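Calmodulin-binding transcription activator 1 (Homo sapiens, PDB 2CXK) acts as a transcriptional activator of the CAMTA family that may interact with calmodulin, the chain here being its IPT/TIG domain. Local coordinates at residues 42-47 with 59-64. Residues are numbered along the deposited sequence.
Sequences FDQISV and CYCPAH. With SO4 (sulfate ion), chain F.
Residues 42-47 form a tight two-residue hairpin: a type I' turn runs from Phe42 to Ile45, with Asp43 and Gln44 at left-handed backbone angles and paired bonds Phe42 N to Ile45 O (2.9 Å) and Ile45 N to Phe42 O (2.7 Å). Facing it, residues 59-64 begin in strand 56-60 and run on as an extended loop; Val47 CA and Cys59 CA lie 6.9 Å apart. Phe42 (chi1 m) offers one ring face to Cys61 CB and Pro62 CD, CH-pi contacts 3.9 and 3.8 Å from the centroid, while Cys59 SG meets its edge, 3.8 Å from Phe42 CE1. Pro62 also packs on Val47 (CD to CG1, 3.7 Å) and Ile45 (CB to CG2, 3.9 Å). At the turn, His64 NE2 donates to Asp43 OD2 (2.7 Å), tying loop to hairpin. Tyr60 OH hydrogen-bonds O3 of a sulfate, probably from the crystallisation liquor (2.6 Å). Phe86 meets the Phe42 ring edge-to-face. The type I' hairpin linking strands 38-42 and 45-53 thus packs against the loop following strand 56-60, within the immunoglobulin-like IPT/TIG beta sandwich.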
loop_
_atom_site.group_PDB
_atom_site.type_symbol
_atom_site.label_atom_id
_atom_site.label_comp_id
_atom_site.label_asym_id
_atom_site.label_seq_id
_atom_site.Cartn_x
_atom_site.Cartn_y
_atom_site.Cartn_z
ATOM N N PHE A 42 -9.534 9.873 -8.506
ATOM C CA PHE A 42 -8.277 10.598 -8.670
ATOM C C PHE A 42 -8.654 11.817 -9.508
ATOM O O PHE A 42 -9.004 11.674 -10.677
ATOM C CB PHE A 42 -7.251 9.753 -9.431
ATOM C CG PHE A 42 -6.789 8.529 -8.686
ATOM C CD1 PHE A 42 -7.607 7.416 -8.569
ATOM C CD2 PHE A 42 -5.517 8.491 -8.111
ATOM C CE1 PHE A 42 -7.168 6.270 -7.891
ATOM C CE2 PHE A 42 -5.069 7.353 -7.431
ATOM C CZ PHE A 42 -5.904 6.241 -7.324
ATOM N N ASP A 43 -8.588 13.006 -8.912
ATOM C CA ASP A 43 -8.967 14.231 -9.609
ATOM C C ASP A 43 -10.346 14.008 -10.230
ATOM O O ASP A 43 -10.581 14.325 -11.395
ATOM C CB ASP A 43 -7.944 14.584 -10.702
ATOM C CG ASP A 43 -8.162 15.987 -11.278
ATOM O OD1 ASP A 43 -8.646 16.858 -10.526
ATOM O OD2 ASP A 43 -7.840 16.228 -12.464
ATOM N N GLN A 44 -11.249 13.435 -9.439
ATOM C CA GLN A 44 -12.608 13.146 -9.881
ATOM C C GLN A 44 -12.743 12.024 -10.913
ATOM O O GLN A 44 -13.856 11.701 -11.331
ATOM C CB GLN A 44 -13.278 14.422 -10.410
ATOM C CG GLN A 44 -13.318 15.538 -9.374
ATOM C CD GLN A 44 -13.916 15.079 -8.052
ATOM O OE1 GLN A 44 -13.465 15.483 -6.977
ATOM N NE2 GLN A 44 -14.942 14.237 -8.126
ATOM N N ILE A 45 -11.629 11.433 -11.342
ATOM C CA ILE A 45 -11.713 10.324 -12.296
ATOM C C ILE A 45 -11.886 9.059 -11.466
ATOM O O ILE A 45 -11.019 8.709 -10.666
ATOM C CB ILE A 45 -10.443 10.162 -13.142
ATOM C CG1 ILE A 45 -10.208 11.402 -14.002
ATOM C CG2 ILE A 45 -10.587 8.925 -14.034
ATOM C CD1 ILE A 45 -8.957 11.314 -14.856
ATOM N N SER A 46 -12.999 8.366 -11.670
ATOM C CA SER A 46 -13.293 7.166 -10.897
ATOM C C SER A 46 -12.775 5.845 -11.447
ATOM O O SER A 46 -12.804 5.603 -12.652
ATOM C CB SER A 46 -14.807 7.041 -10.713
ATOM O OG SER A 46 -15.132 5.901 -9.936
ATOM N N VAL A 47 -12.303 4.996 -10.538
ATOM C CA VAL A 47 -11.846 3.652 -10.862
ATOM C C VAL A 47 -12.425 2.762 -9.764
ATOM O O VAL A 47 -12.595 3.199 -8.625
ATOM C CB VAL A 47 -10.300 3.513 -10.877
ATOM C CG1 VAL A 47 -9.717 4.319 -12.032
ATOM C CG2 VAL A 47 -9.706 3.956 -9.541
ATOM N N CYS A 59 -6.955 -0.453 -5.720
ATOM C CA CYS A 59 -7.448 0.035 -7.001
ATOM C C CYS A 59 -6.231 0.216 -7.893
ATOM O O CYS A 59 -5.103 0.150 -7.419
ATOM C CB CYS A 59 -8.191 1.367 -6.837
ATOM S SG CYS A 59 -7.154 2.809 -6.440
ATOM N N TYR A 60 -6.463 0.406 -9.183
ATOM C CA TYR A 60 -5.384 0.641 -10.134
ATOM C C TYR A 60 -5.648 2.062 -10.626
ATOM O O TYR A 60 -6.689 2.340 -11.223
ATOM C CB TYR A 60 -5.465 -0.390 -11.256
ATOM C CG TYR A 60 -5.446 -1.808 -10.711
ATOM C CD1 TYR A 60 -4.290 -2.339 -10.131
ATOM C CD2 TYR A 60 -6.594 -2.600 -10.731
ATOM C CE1 TYR A 60 -4.283 -3.629 -9.591
ATOM C CE2 TYR A 60 -6.597 -3.883 -10.193
ATOM C CZ TYR A 60 -5.438 -4.392 -9.631
ATOM O OH TYR A 60 -5.436 -5.676 -9.143
ATOM N N CYS A 61 -4.717 2.968 -10.355
ATOM C CA CYS A 61 -4.936 4.360 -10.715
ATOM C C CYS A 61 -5.100 4.579 -12.207
ATOM O O CYS A 61 -4.592 3.811 -13.018
ATOM C CB CYS A 61 -3.819 5.247 -10.154
ATOM S SG CYS A 61 -2.222 5.120 -10.967
ATOM N N PRO A 62 -5.856 5.619 -12.583
ATOM C CA PRO A 62 -6.107 5.961 -13.988
ATOM C C PRO A 62 -4.968 6.806 -14.547
ATOM O O PRO A 62 -4.083 7.237 -13.805
ATOM C CB PRO A 62 -7.422 6.735 -13.916
ATOM C CG PRO A 62 -7.266 7.490 -12.630
ATOM C CD PRO A 62 -6.697 6.432 -11.685
ATOM N N ALA A 63 -4.977 7.025 -15.859
ATOM C CA ALA A 63 -3.952 7.851 -16.486
ATOM C C ALA A 63 -4.313 9.295 -16.151
ATOM O O ALA A 63 -5.486 9.607 -15.948
ATOM C CB ALA A 63 -3.960 7.643 -18.001
ATOM N N HIS A 64 -3.319 10.173 -16.096
ATOM C CA HIS A 64 -3.576 11.580 -15.783
ATOM C C HIS A 64 -2.339 12.413 -16.086
ATOM O O HIS A 64 -1.227 11.890 -16.066
ATOM C CB HIS A 64 -3.956 11.720 -14.300
ATOM C CG HIS A 64 -4.538 13.055 -13.942
ATOM N ND1 HIS A 64 -3.778 14.202 -13.855
ATOM C CD2 HIS A 64 -5.813 13.427 -13.670
ATOM C CE1 HIS A 64 -4.559 15.222 -13.547
ATOM N NE2 HIS A 64 -5.799 14.779 -13.430
HETATM S S SO4 F . -1.765 -6.882 -8.608
HETATM O O1 SO4 F . -1.394 -6.743 -7.141
HETATM O O2 SO4 F . -1.284 -8.248 -9.072
HETATM O O3 SO4 F . -3.185 -6.941 -8.644
HETATM O O4 SO4 F . -0.965 -5.934 -9.301
#